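Local coordinates for decaprenyl diphosphate synthase (Rhodobacter capsulatus, PDB 3MZV), which probably extends farnesyl diphosphate with isopentenyl diphosphate units, using magnesium, into the long all-trans prenyl diphosphate that supplies the side chain of isoprenoid quinones, at residues B[55-60]-B[181-186]; B[83-88]-B[126-131]; B[174-179]-B[212-217]; B[187-192]-B[204-209]. All coordinates share one frame; numbering follows the deposited sequence.

Interaction 1: residues B[55-60]-B[181-186]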
loop_
_atom_site.group_PDB
_atom_site.type_symbol
_atom_site.label_atom_id
_atom_site.label_comp_id
_atom_site.label_asym_id
_atom_site.label_seq_id
_atom_site.Cartn_x
_atom_site.Cartn_y
_atom_site.Cartn_z
ATOM N N ARG B 55 -9.259 18.804 -3.526
ATOM C CA ARG B 55 -7.819 18.825 -3.298
ATOM C C ARG B 55 -7.442 19.629 -2.069
ATOM O O ARG B 55 -6.447 20.331 -2.100
ATOM C CB ARG B 55 -7.086 19.393 -4.511
ATOM C CG ARG B 55 -7.709 19.049 -5.866
ATOM C CD ARG B 55 -6.979 17.973 -6.610
ATOM N NE ARG B 55 -5.830 18.510 -7.331
ATOM C CZ ARG B 55 -4.581 18.064 -7.238
ATOM N NH1 ARG B 55 -4.248 17.035 -6.451
ATOM N NH2 ARG B 55 -3.640 18.637 -7.954
ATOM N N LEU B 56 -8.224 19.525 -1.004
ATOM C CA LEU B 56 -7.934 20.244 0.232
ATOM C C LEU B 56 -6.584 19.800 0.796
ATOM O O LEU B 56 -5.853 20.600 1.364
ATOM C CB LEU B 56 -8.957 19.974 1.330
ATOM C CG LEU B 56 -10.285 20.709 1.354
ATOM C CD1 LEU B 56 -10.958 20.524 2.707
ATOM C CD2 LEU B 56 -10.066 22.189 1.043
ATOM N N ARG B 57 -6.311 18.499 0.692
ATOM C CA ARG B 57 -5.171 17.938 1.402
ATOM C C ARG B 57 -3.829 18.462 0.884
ATOM O O ARG B 57 -3.064 18.951 1.686
ATOM C CB ARG B 57 -5.260 16.414 1.469
ATOM C CG ARG B 57 -6.498 15.919 2.244
ATOM C CD ARG B 57 -6.741 14.464 1.941
ATOM N NE ARG B 57 -7.896 13.867 2.602
ATOM C CZ ARG B 57 -9.156 13.962 2.175
ATOM N NH1 ARG B 57 -9.472 14.725 1.152
ATOM N NH2 ARG B 57 -10.117 13.340 2.834
ATOM N N PRO B 58 -3.558 18.408 -0.427
ATOM C CA PRO B 58 -2.308 19.034 -0.827
ATOM C C PRO B 58 -2.270 20.542 -0.583
ATOM O O PRO B 58 -1.200 21.076 -0.290
ATOM C CB PRO B 58 -2.224 18.721 -2.319
ATOM C CG PRO B 58 -3.654 18.432 -2.725
ATOM C CD PRO B 58 -4.168 17.697 -1.562
ATOM N N MET B 59 -3.424 21.228 -0.695
ATOM C CA MET B 59 -3.442 22.662 -0.385
ATOM C C MET B 59 -3.024 22.956 1.027
ATOM O O MET B 59 -2.437 24.010 1.297
ATOM C CB MET B 59 -4.825 23.308 -0.605
ATOM C CG MET B 59 -5.269 23.258 -1.986
ATOM S SD MET B 59 -6.647 24.456 -2.312
ATOM C CE MET B 59 -6.203 24.545 -4.012
ATOM N N LEU B 60 -3.382 22.073 1.930
ATOM C CA LEU B 60 -3.083 22.269 3.341
ATOM C C LEU B 60 -1.568 22.261 3.548
ATOM O O LEU B 60 -1.048 23.034 4.364
ATOM C CB LEU B 60 -3.745 21.202 4.208
ATOM C CG LEU B 60 -5.240 21.431 4.563
ATOM C CD1 LEU B 60 -5.733 20.333 5.497
ATOM C CD2 LEU B 60 -5.459 22.749 5.223
ATOM N N ALA B 181 -8.688 12.292 9.748
ATOM C CA ALA B 181 -7.981 13.446 10.328
ATOM C C ALA B 181 -6.468 13.309 10.237
ATOM O O ALA B 181 -5.784 14.316 10.089
ATOM C CB ALA B 181 -8.360 13.661 11.780
ATOM N N ALA B 182 -5.974 12.072 10.349
ATOM C CA ALA B 182 -4.535 11.813 10.408
ATOM C C ALA B 182 -3.822 12.349 9.194
ATOM O O ALA B 182 -2.728 12.855 9.333
ATOM C CB ALA B 182 -4.240 10.331 10.596
ATOM N N LEU B 183 -4.429 12.261 8.016
ATOM C CA LEU B 183 -3.789 12.792 6.833
ATOM C C LEU B 183 -3.857 14.292 6.749
ATOM O O LEU B 183 -2.929 14.925 6.218
ATOM C CB LEU B 183 -4.299 12.132 5.550
ATOM C CG LEU B 183 -3.558 12.346 4.228
ATOM C CD1 LEU B 183 -2.072 11.929 4.357
ATOM C CD2 LEU B 183 -4.296 11.617 3.049
ATOM N N PHE B 184 -4.953 14.890 7.230
ATOM C CA PHE B 184 -5.049 16.366 7.289
ATOM C C PHE B 184 -3.995 16.921 8.251
ATOM O O PHE B 184 -3.314 17.875 7.934
ATOM C CB PHE B 184 -6.413 16.841 7.857
ATOM C CG PHE B 184 -7.525 16.901 6.887
ATOM C CD1 PHE B 184 -7.932 15.797 6.195
ATOM C CD2 PHE B 184 -8.302 18.042 6.803
ATOM C CE1 PHE B 184 -9.044 15.853 5.345
ATOM C CE2 PHE B 184 -9.408 18.085 5.981
ATOM C CZ PHE B 184 -9.751 17.000 5.224
ATOM N N SER B 185 -3.879 16.337 9.439
ATOM C CA SER B 185 -2.886 16.773 10.407
ATOM C C SER B 185 -1.433 16.551 9.939
ATOM O O SER B 185 -0.578 17.428 10.151
ATOM C CB SER B 185 -3.083 16.152 11.798
ATOM O OG SER B 185 -3.071 14.734 11.841
ATOM N N ALA B 186 -1.169 15.401 9.338
ATOM C CA ALA B 186 0.145 15.148 8.703
ATOM C C ALA B 186 0.443 16.203 7.647
ATOM O O ALA B 186 1.586 16.728 7.566
ATOM C CB ALA B 186 0.213 13.682 8.064
#
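Arg57 and Phe184 form the polar-aromatic part of this contact. The Arg57 chain runs extended from CG to NE, carrying the guanidinium out to the ring. Phe184 CE1 sits 3.4 Å above the Arg57 guanidinium plane, toward the rim of the group, and the two planes are turned 73° apart, so the rim of the ring is set against the guanidinium rather than stacked flat on it. Arg57 NE comes to 3.6 Å from Phe184 CE1, while NH2 lies near the plane of the ring, off its edge. Further back on the same arginine, the methylene Arg57 CD meets Leu183 CD2 at 3.9 Å, the two side chains running at about a right angle.

Arg55, Arg57 and Pro58 belong to the GGKRxRP signature of the polyprenyl synthases, and here that signature opens helix 56-67, with Arg55 as the N-cap residue, against the middle of helix 169-194. The two short helical segments run roughly parallel, 29° apart, with axes 9.2 Å from each other at closest approach.

The apolar contacts gather on the other part of the Phe184 ring. Leu60 CD1 approaches Phe184 CD2 obliquely at 3.7 Å, and Leu56 CD1 reaches Phe184 CE2 more distantly, at 4.4 Å. Phe184 holds CG anti to its carbonyl carbon (chi1 -83°), which slants the ring back toward the start of its own helix and out to the first turn of helix 56-67. Phe216 of helix 199-224 also meets this ring. Helix 74-96 adds His86, which touches both Arg57 and Leu183.

Interaction 2: residues B[83-88]-B[126-131]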
loop_
_atom_site.group_PDB
_atom_site.type_symbol
_atom_site.label_atom_id
_atom_site.label_comp_id
_atom_site.label_asym_id
_atom_site.label_seq_id
_atom_site.Cartn_x
_atom_site.Cartn_y
_atom_site.Cartn_z
ATOM N N GLU B 83 -1.251 13.836 -1.633
ATOM C CA GLU B 83 -2.277 13.511 -2.574
ATOM C C GLU B 83 -2.178 12.084 -3.088
ATOM O O GLU B 83 -3.214 11.430 -3.258
ATOM C CB GLU B 83 -2.239 14.459 -3.746
ATOM C CG GLU B 83 -3.484 14.310 -4.607
ATOM C CD GLU B 83 -4.714 14.982 -4.053
ATOM O OE1 GLU B 83 -4.997 14.919 -2.825
ATOM O OE2 GLU B 83 -5.446 15.575 -4.887
ATOM N N PHE B 84 -0.949 11.620 -3.370
ATOM C CA PHE B 84 -0.742 10.206 -3.742
ATOM C C PHE B 84 -1.288 9.263 -2.658
ATOM O O PHE B 84 -1.954 8.263 -2.959
ATOM C CB PHE B 84 0.739 9.903 -3.984
ATOM C CG PHE B 84 1.242 10.270 -5.373
ATOM C CD1 PHE B 84 0.588 9.851 -6.505
ATOM C CD2 PHE B 84 2.439 10.949 -5.514
ATOM C CE1 PHE B 84 1.102 10.135 -7.777
ATOM C CE2 PHE B 84 2.978 11.205 -6.753
ATOM C CZ PHE B 84 2.289 10.804 -7.898
ATOM N N ILE B 85 -0.990 9.554 -1.398
ATOM C CA ILE B 85 -1.474 8.730 -0.307
ATOM C C ILE B 85 -3.005 8.728 -0.254
ATOM O O ILE B 85 -3.640 7.670 -0.121
ATOM C CB ILE B 85 -0.863 9.171 1.057
ATOM C CG1 ILE B 85 0.644 8.869 1.079
ATOM C CG2 ILE B 85 -1.546 8.470 2.197
ATOM C CD1 ILE B 85 1.386 9.596 2.201
ATOM N N HIS B 86 -3.608 9.901 -0.412
ATOM C CA HIS B 86 -5.064 9.988 -0.403
ATOM C C HIS B 86 -5.611 9.170 -1.554
ATOM O O HIS B 86 -6.562 8.416 -1.353
ATOM C CB HIS B 86 -5.512 11.436 -0.480
ATOM C CG HIS B 86 -6.985 11.619 -0.610
ATOM N ND1 HIS B 86 -7.870 11.198 0.351
ATOM C CD2 HIS B 86 -7.726 12.222 -1.573
ATOM C CE1 HIS B 86 -9.098 11.508 -0.016
ATOM N NE2 HIS B 86 -9.038 12.125 -1.184
ATOM N N THR B 87 -5.013 9.294 -2.739
ATOM C CA THR B 87 -5.522 8.615 -3.903
ATOM C C THR B 87 -5.415 7.092 -3.747
ATOM O O THR B 87 -6.352 6.341 -4.077
ATOM C CB THR B 87 -4.799 9.093 -5.198
ATOM O OG1 THR B 87 -4.928 10.519 -5.343
ATOM C CG2 THR B 87 -5.358 8.432 -6.416
ATOM N N ALA B 88 -4.255 6.619 -3.288
ATOM C CA ALA B 88 -4.054 5.196 -2.996
ATOM C C ALA B 88 -5.073 4.702 -2.014
ATOM O O ALA B 88 -5.617 3.597 -2.218
ATOM C CB ALA B 88 -2.563 4.926 -2.422
ATOM N N ALA B 126 4.115 3.598 -3.259
ATOM C CA ALA B 126 5.561 3.407 -3.387
ATOM C C ALA B 126 6.263 4.607 -4.041
ATOM O O ALA B 126 7.266 5.113 -3.543
ATOM C CB ALA B 126 5.860 2.124 -4.186
ATOM N N ARG B 127 5.726 5.055 -5.169
ATOM C CA ARG B 127 6.273 6.191 -5.856
ATOM C C ARG B 127 6.265 7.443 -4.974
ATOM O O ARG B 127 7.165 8.264 -5.067
ATOM C CB ARG B 127 5.463 6.440 -7.133
ATOM C CG ARG B 127 5.665 5.331 -8.189
ATOM C CD ARG B 127 6.716 5.551 -9.273
ATOM N NE ARG B 127 7.967 4.908 -8.954
ATOM C CZ ARG B 127 8.687 4.037 -9.683
ATOM N NH1 ARG B 127 9.802 3.601 -9.144
ATOM N NH2 ARG B 127 8.381 3.597 -10.908
ATOM N N SER B 128 5.258 7.576 -4.148
ATOM C CA SER B 128 5.189 8.729 -3.294
ATOM C C SER B 128 6.297 8.719 -2.253
ATOM O O SER B 128 6.848 9.775 -1.949
ATOM C CB SER B 128 3.814 8.888 -2.672
ATOM O OG SER B 128 3.594 8.112 -1.507
ATOM N N PHE B 129 6.610 7.547 -1.686
ATOM C CA PHE B 129 7.748 7.488 -0.781
ATOM C C PHE B 129 9.084 7.651 -1.476
ATOM O O PHE B 129 9.971 8.266 -0.933
ATOM C CB PHE B 129 7.648 6.297 0.164
ATOM C CG PHE B 129 6.759 6.606 1.287
ATOM C CD1 PHE B 129 5.403 6.549 1.108
ATOM C CD2 PHE B 129 7.277 7.130 2.496
ATOM C CE1 PHE B 129 4.548 6.906 2.119
ATOM C CE2 PHE B 129 6.431 7.473 3.500
ATOM C CZ PHE B 129 5.050 7.367 3.301
ATOM N N GLN B 130 9.219 7.135 -2.686
ATOM C CA GLN B 130 10.414 7.340 -3.457
ATOM C C GLN B 130 10.640 8.825 -3.650
ATOM O O GLN B 130 11.758 9.324 -3.416
ATOM C CB GLN B 130 10.314 6.622 -4.799
ATOM C CG GLN B 130 11.585 6.617 -5.584
ATOM C CD GLN B 130 11.395 6.023 -6.961
ATOM O OE1 GLN B 130 10.274 6.018 -7.514
ATOM N NE2 GLN B 130 12.477 5.535 -7.532
ATOM N N LEU B 131 9.569 9.520 -4.041
ATOM C CA LEU B 131 9.595 10.958 -4.234
ATOM C C LEU B 131 10.053 11.712 -2.970
ATOM O O LEU B 131 10.904 12.613 -3.071
ATOM C CB LEU B 131 8.205 11.417 -4.644
ATOM C CG LEU B 131 7.949 12.925 -4.785
ATOM C CD1 LEU B 131 8.924 13.548 -5.759
ATOM C CD2 LEU B 131 6.543 13.171 -5.211
#
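Phe84 and Ser128 meet shank to shank: Phe84 CB lies 3.5 Å from Ser128 CB, at the point where the two backbones come nearest. With Phe84 CG anti to its carbonyl carbon (chi1 -83°), the ring swings out to one flank of the partner helix, and its CD2 still keeps 3.8 Å from Ser128 CB. At the far end of the ring Leu131 CD2 stands at the edge, close to the ring plane, 4.4 Å from Phe84 CE2. Ser128 OG turns the other way, to the side of Ile85, whose CG1 lies 4.0 Å off; this is plain van der Waals contact, since the hydroxyl bonds within its own helix to Phe125 O. Beyond it Ile85 CD1 approaches Phe129 CE1 slantwise at 4.2 Å. Thus Ser128 is the small central residue, with an aromatic-leucine pair on one flank and an isoleucine-aromatic pair on the other.

The back of 126-131 faces the second subunit. There Arg127 NE bonds to Gln130 OE1 at 2.9 Å, with the acceptor 29° out of the guanidinium plane, and Gln130 NE2 goes on to Glu142 of the second subunit; Phe129 also meets its counterpart, Phe129 of that chain.

The segments run antiparallel at 167°, the all-helical packing of the trans-prenyl synthase fold. Helix 74-96 leads into the first aspartate-rich motif, DDxxD; Ala88 stands five residues before it, where bulky aromatics restrict chain length in farnesyl diphosphate synthases, and its small size is consistent with a longer product.

Interaction 3: residues B[174-179]-B[212-217]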
loop_
_atom_site.group_PDB
_atom_site.type_symbol
_atom_site.label_atom_id
_atom_site.label_comp_id
_atom_site.label_asym_id
_atom_site.label_seq_id
_atom_site.Cartn_x
_atom_site.Cartn_y
_atom_site.Cartn_z
ATOM N N ARG B 174 -11.799 7.824 17.289
ATOM C CA ARG B 174 -10.589 7.116 16.884
ATOM C C ARG B 174 -10.653 6.688 15.420
ATOM O O ARG B 174 -9.666 6.805 14.703
ATOM C CB ARG B 174 -10.399 5.924 17.813
ATOM C CG ARG B 174 -9.070 5.184 17.729
ATOM C CD ARG B 174 -8.627 4.786 19.170
ATOM N NE ARG B 174 -9.758 4.536 20.083
ATOM C CZ ARG B 174 -9.722 4.663 21.418
ATOM N NH1 ARG B 174 -10.815 4.397 22.142
ATOM N NH2 ARG B 174 -8.613 5.043 22.048
ATOM N N VAL B 175 -11.810 6.213 14.967
ATOM C CA VAL B 175 -11.976 5.795 13.594
ATOM C C VAL B 175 -11.828 6.986 12.681
ATOM O O VAL B 175 -11.128 6.919 11.662
ATOM C CB VAL B 175 -13.353 5.159 13.330
ATOM C CG1 VAL B 175 -13.680 5.158 11.835
ATOM C CG2 VAL B 175 -13.433 3.748 13.985
ATOM N N ILE B 176 -12.499 8.091 12.996
ATOM C CA ILE B 176 -12.458 9.179 12.059
ATOM C C ILE B 176 -11.077 9.863 12.093
ATOM O O ILE B 176 -10.651 10.357 11.067
ATOM C CB ILE B 176 -13.642 10.178 12.214
ATOM C CG1 ILE B 176 -13.605 10.908 13.554
ATOM C CG2 ILE B 176 -14.962 9.405 12.019
ATOM C CD1 ILE B 176 -14.782 11.998 13.708
ATOM N N ARG B 177 -10.433 9.894 13.260
ATOM C CA ARG B 177 -9.092 10.481 13.438
ATOM C C ARG B 177 -8.079 9.684 12.619
ATOM O O ARG B 177 -7.223 10.252 11.944
ATOM C CB ARG B 177 -8.703 10.547 14.933
ATOM C CG ARG B 177 -7.364 11.220 15.259
ATOM C CD ARG B 177 -7.372 11.667 16.712
ATOM N NE ARG B 177 -7.605 13.079 16.974
ATOM C CZ ARG B 177 -8.139 13.556 18.105
ATOM N NH1 ARG B 177 -8.282 14.864 18.293
ATOM N NH2 ARG B 177 -8.568 12.730 19.058
ATOM N N GLY B 178 -8.198 8.361 12.627
ATOM C CA GLY B 178 -7.318 7.519 11.827
ATOM C C GLY B 178 -7.589 7.601 10.334
ATOM O O GLY B 178 -6.687 7.885 9.545
ATOM N N LYS B 179 -8.835 7.365 9.959
ATOM C CA LYS B 179 -9.274 7.283 8.568
ATOM C C LYS B 179 -9.203 8.602 7.794
ATOM O O LYS B 179 -9.134 8.614 6.565
ATOM C CB LYS B 179 -10.739 6.867 8.580
ATOM C CG LYS B 179 -11.261 6.282 7.336
ATOM C CD LYS B 179 -12.741 6.597 7.043
ATOM C CE LYS B 179 -13.651 6.853 8.225
ATOM N NZ LYS B 179 -15.060 7.089 7.740
ATOM N N LEU B 212 -9.733 20.177 11.850
ATOM C CA LEU B 212 -10.439 20.376 10.599
ATOM C C LEU B 212 -10.842 19.040 9.999
ATOM O O LEU B 212 -11.909 18.944 9.381
ATOM C CB LEU B 212 -9.588 21.184 9.599
ATOM C CG LEU B 212 -10.175 21.729 8.295
ATOM C CD1 LEU B 212 -11.013 22.933 8.562
ATOM C CD2 LEU B 212 -8.987 22.056 7.349
ATOM N N GLY B 213 -9.949 18.053 10.058
ATOM C CA GLY B 213 -10.225 16.743 9.460
ATOM C C GLY B 213 -11.344 16.013 10.202
ATOM O O GLY B 213 -12.229 15.427 9.576
ATOM N N ILE B 214 -11.307 16.096 11.538
ATOM C CA ILE B 214 -12.394 15.614 12.357
ATOM C C ILE B 214 -13.723 16.290 11.953
ATOM O O ILE B 214 -14.664 15.581 11.629
ATOM C CB ILE B 214 -12.127 15.781 13.824
ATOM C CG1 ILE B 214 -11.043 14.835 14.266
ATOM C CG2 ILE B 214 -13.459 15.485 14.644
ATOM C CD1 ILE B 214 -10.423 15.197 15.575
ATOM N N ALA B 215 -13.761 17.613 11.877
ATOM C CA ALA B 215 -14.947 18.335 11.424
ATOM C C ALA B 215 -15.388 17.868 10.082
ATOM O O ALA B 215 -16.561 17.666 9.838
ATOM C CB ALA B 215 -14.711 19.897 11.401
ATOM N N PHE B 216 -14.425 17.655 9.195
ATOM C CA PHE B 216 -14.739 17.319 7.832
ATOM C C PHE B 216 -15.505 15.982 7.749
ATOM O O PHE B 216 -16.503 15.866 7.068
ATOM C CB PHE B 216 -13.385 17.220 7.104
ATOM C CG PHE B 216 -13.479 16.963 5.658
ATOM C CD1 PHE B 216 -13.523 18.019 4.768
ATOM C CD2 PHE B 216 -13.405 15.653 5.173
ATOM C CE1 PHE B 216 -13.542 17.776 3.384
ATOM C CE2 PHE B 216 -13.434 15.398 3.787
ATOM C CZ PHE B 216 -13.488 16.450 2.900
ATOM N N GLN B 217 -15.042 14.990 8.482
ATOM C CA GLN B 217 -15.688 13.685 8.500
ATOM C C GLN B 217 -17.050 13.742 9.214
ATOM O O GLN B 217 -17.985 13.125 8.762
ATOM C CB GLN B 217 -14.854 12.642 9.174
ATOM C CG GLN B 217 -15.469 11.266 9.084
ATOM C CD GLN B 217 -15.605 10.792 7.668
ATOM O OE1 GLN B 217 -16.700 10.445 7.189
ATOM N NE2 GLN B 217 -14.499 10.816 6.967
#
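Ile176 and Gln217 make the tight part of the contact. Ile176 CG2 presses on Gln217 CG at 3.5 Å, and Ile176 CB lies 3.8 Å from the same carbon. Ile176 CG1 takes the crowded position between backbone N and carbonyl carbon (chi1 65°), which sends CD1 on to the next side chain. There Ile176 CD1 meets Ile214 CG2 at 3.8 Å, with the two side chains at about a right angle. This part is buried and essentially carbon on carbon.

The two ends differ in character: they are partly exposed, and each is made by the tip of one long charged side chain whose polar partner lies elsewhere. Ile214 CD1 lies over one face of the Arg177 guanidinium, 3.5 Å from Arg177 NH1, while the charge itself is paired with Asp210 in a salt bridge. At the other end Lys179 NZ comes within 3.7 Å of Gln217 CD, but the lysine's hydrogen bond goes to Gln158. An alanine at Gln217 has neither CG nor amide, which would probably open a gap beside Ile176 CG2 and leave Lys179 NZ without this polar neighbour.

Gly178 and Lys179 begin the family's GKT sequence, and Phe216 and Gln217 stand just before the second DDxxD motif, so the contact joins two signatures. Helix 169-194 widens to a pi-type turn at 177-179. The segments cross steeply, at 113° with axes 9.2 Å apart. Trp301 of helix 290-308 touches Arg177 and Ile214, helix 138-161 borders Lys179 through Glu155 and Gln158, and helix 316-328 lies along Leu212 and Phe216.

Interaction 4: residues B[187-192]-B[204-209]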
loop_
_atom_site.group_PDB
_atom_site.type_symbol
_atom_site.label_atom_id
_atom_site.label_comp_id
_atom_site.label_asym_id
_atom_site.label_seq_id
_atom_site.Cartn_x
_atom_site.Cartn_y
_atom_site.Cartn_z
ATOM N N ALA B 187 -0.542 16.508 6.801
ATOM C CA ALA B 187 -0.368 17.460 5.701
ATOM C C ALA B 187 0.104 18.819 6.196
ATOM O O ALA B 187 1.048 19.390 5.627
ATOM C CB ALA B 187 -1.663 17.629 4.834
ATOM N N THR B 188 -0.553 19.348 7.233
ATOM C CA THR B 188 -0.224 20.655 7.727
ATOM C C THR B 188 1.083 20.606 8.500
ATOM O O THR B 188 1.923 21.472 8.302
ATOM C CB THR B 188 -1.354 21.249 8.622
ATOM O OG1 THR B 188 -1.708 20.316 9.630
ATOM C CG2 THR B 188 -2.568 21.544 7.765
ATOM N N GLU B 189 1.244 19.594 9.335
ATOM C CA GLU B 189 2.446 19.428 10.132
ATOM C C GLU B 189 3.724 19.400 9.263
ATOM O O GLU B 189 4.701 20.036 9.593
ATOM C CB GLU B 189 2.365 18.123 10.904
ATOM C CG GLU B 189 3.511 17.883 11.899
ATOM C CD GLU B 189 3.412 16.598 12.744
ATOM O OE1 GLU B 189 2.858 15.585 12.298
ATOM O OE2 GLU B 189 3.912 16.622 13.897
ATOM N N VAL B 190 3.706 18.642 8.169
ATOM C CA VAL B 190 4.911 18.489 7.338
ATOM C C VAL B 190 5.215 19.773 6.618
ATOM O O VAL B 190 6.364 20.053 6.344
ATOM C CB VAL B 190 4.883 17.311 6.367
ATOM C CG1 VAL B 190 4.797 16.031 7.154
ATOM C CG2 VAL B 190 3.796 17.453 5.331
ATOM N N GLY B 191 4.196 20.576 6.320
ATOM C CA GLY B 191 4.437 21.885 5.726
ATOM C C GLY B 191 5.156 22.825 6.709
ATOM O O GLY B 191 6.039 23.597 6.328
ATOM N N GLY B 192 4.715 22.840 7.964
ATOM C CA GLY B 192 5.441 23.560 8.990
ATOM C C GLY B 192 6.887 23.077 9.158
ATOM O O GLY B 192 7.815 23.874 9.336
ATOM N N ALA B 204 0.807 23.664 16.405
ATOM C CA ALA B 204 -0.444 24.362 16.154
ATOM C C ALA B 204 -0.979 23.949 14.788
ATOM O O ALA B 204 -2.169 23.757 14.628
ATOM C CB ALA B 204 -0.279 25.870 16.206
ATOM N N LEU B 205 -0.090 23.789 13.817
ATOM C CA LEU B 205 -0.554 23.396 12.485
ATOM C C LEU B 205 -1.112 21.984 12.546
ATOM O O LEU B 205 -2.137 21.683 11.900
ATOM C CB LEU B 205 0.565 23.462 11.452
ATOM C CG LEU B 205 0.973 24.848 11.004
ATOM C CD1 LEU B 205 2.417 24.817 10.374
ATOM C CD2 LEU B 205 -0.059 25.448 10.069
ATOM N N PHE B 206 -0.432 21.120 13.286
ATOM C CA PHE B 206 -0.940 19.763 13.483
ATOM C C PHE B 206 -2.374 19.812 14.058
ATOM O O PHE B 206 -3.256 19.127 13.549
ATOM C CB PHE B 206 -0.012 18.934 14.414
ATOM C CG PHE B 206 -0.538 17.551 14.731
ATOM C CD1 PHE B 206 -1.388 17.342 15.820
ATOM C CD2 PHE B 206 -0.176 16.453 13.946
ATOM C CE1 PHE B 206 -1.896 16.071 16.126
ATOM C CE2 PHE B 206 -0.649 15.150 14.251
ATOM C CZ PHE B 206 -1.513 14.953 15.330
ATOM N N ASP B 207 -2.570 20.625 15.104
ATOM C CA ASP B 207 -3.820 20.678 15.847
ATOM C C ASP B 207 -4.896 21.249 14.937
ATOM O O ASP B 207 -6.022 20.732 14.940
ATOM C CB ASP B 207 -3.703 21.550 17.119
ATOM C CG ASP B 207 -2.820 20.946 18.202
ATOM O OD1 ASP B 207 -2.453 19.761 18.163
ATOM O OD2 ASP B 207 -2.467 21.698 19.116
ATOM N N TYR B 208 -4.538 22.257 14.132
ATOM C CA TYR B 208 -5.445 22.797 13.110
ATOM C C TYR B 208 -5.921 21.724 12.168
ATOM O O TYR B 208 -7.124 21.559 11.947
ATOM C CB TYR B 208 -4.839 23.957 12.320
ATOM C CG TYR B 208 -5.688 24.395 11.145
ATOM C CD1 TYR B 208 -6.813 25.222 11.325
ATOM C CD2 TYR B 208 -5.416 23.947 9.862
ATOM C CE1 TYR B 208 -7.621 25.632 10.231
ATOM C CE2 TYR B 208 -6.215 24.338 8.770
ATOM C CZ TYR B 208 -7.296 25.167 8.953
ATOM O OH TYR B 208 -8.033 25.511 7.854
ATOM N N GLY B 209 -4.979 20.974 11.607
ATOM C CA GLY B 209 -5.325 19.981 10.656
ATOM C C GLY B 209 -6.146 18.856 11.252
ATOM O O GLY B 209 -7.092 18.406 10.636
#
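Thr188 places OG1 between its backbone N and carbonyl carbon (chi1 52°), which points the hydroxyl across the interface to Leu205 O. The hydrogen bond is short, 2.7 Å from Thr188 OG1 to Leu205 O, and comes in well above the carbonyl plane, 62° out of it. Gly209 N, continuing the helix, reaches the same oxygen from the opposite face, so Leu205 O is gripped by two donors. Ser185 O, on the threonine's own helix, also lies within hydrogen-bonding reach of the hydroxyl and must share its single proton. A valine in place of Thr188 would probably leave Leu205 O with its helical donor but without this link between the helices.

Leu205 reaches to the next turn of the partner helix, and its CD1 settles 3.6 Å from Gly192 CA. A side chain on Gly192 would point at that methyl, and one on Gly209 would run into Thr188 OG1, so the two glycines permit the close approach.

Glu189 and Phe206, both with CG anti to the backbone N, extend side by side in the same direction. Glu189 OE1 rests 3.6 Å from Phe206 CD2, the carboxylate and ring planes well turned from each other. At the other flank, Thr188 CG2 lies near the plane of the Tyr208 ring, 4.3 Å from Tyr208 CD2; the hydroxyl of that tyrosine bonds to Leu321 O.

Helices 169-194 and 199-224 follow each other through a short turn, and their axes here come to 7.6 Å at 161°. This is an antiparallel helical hairpin, drawn close by small residues, within the all-helical prenyl synthase fold.

In the fold
Interactions 1, 3 and 4 share helix 169-194, and 3 and 4 also share helix 199-224: those helices pair as a close hairpin at interaction 4 and cross steeply at interaction 3, with centres about 14 Å apart. Interaction 1 lies to one side of both, its centre about 8 Å from that of interaction 4 and 11 Å from that of interaction 3. Interaction 2, about 13 Å from interaction 1 centre to centre, is tied to it by the Arg55-Glu83 salt bridge and by His86 packing on Arg57 and Leu183. In this family the DDxxD motifs, following the segments of interactions 2 and 3, face each other across the central active-site cavity.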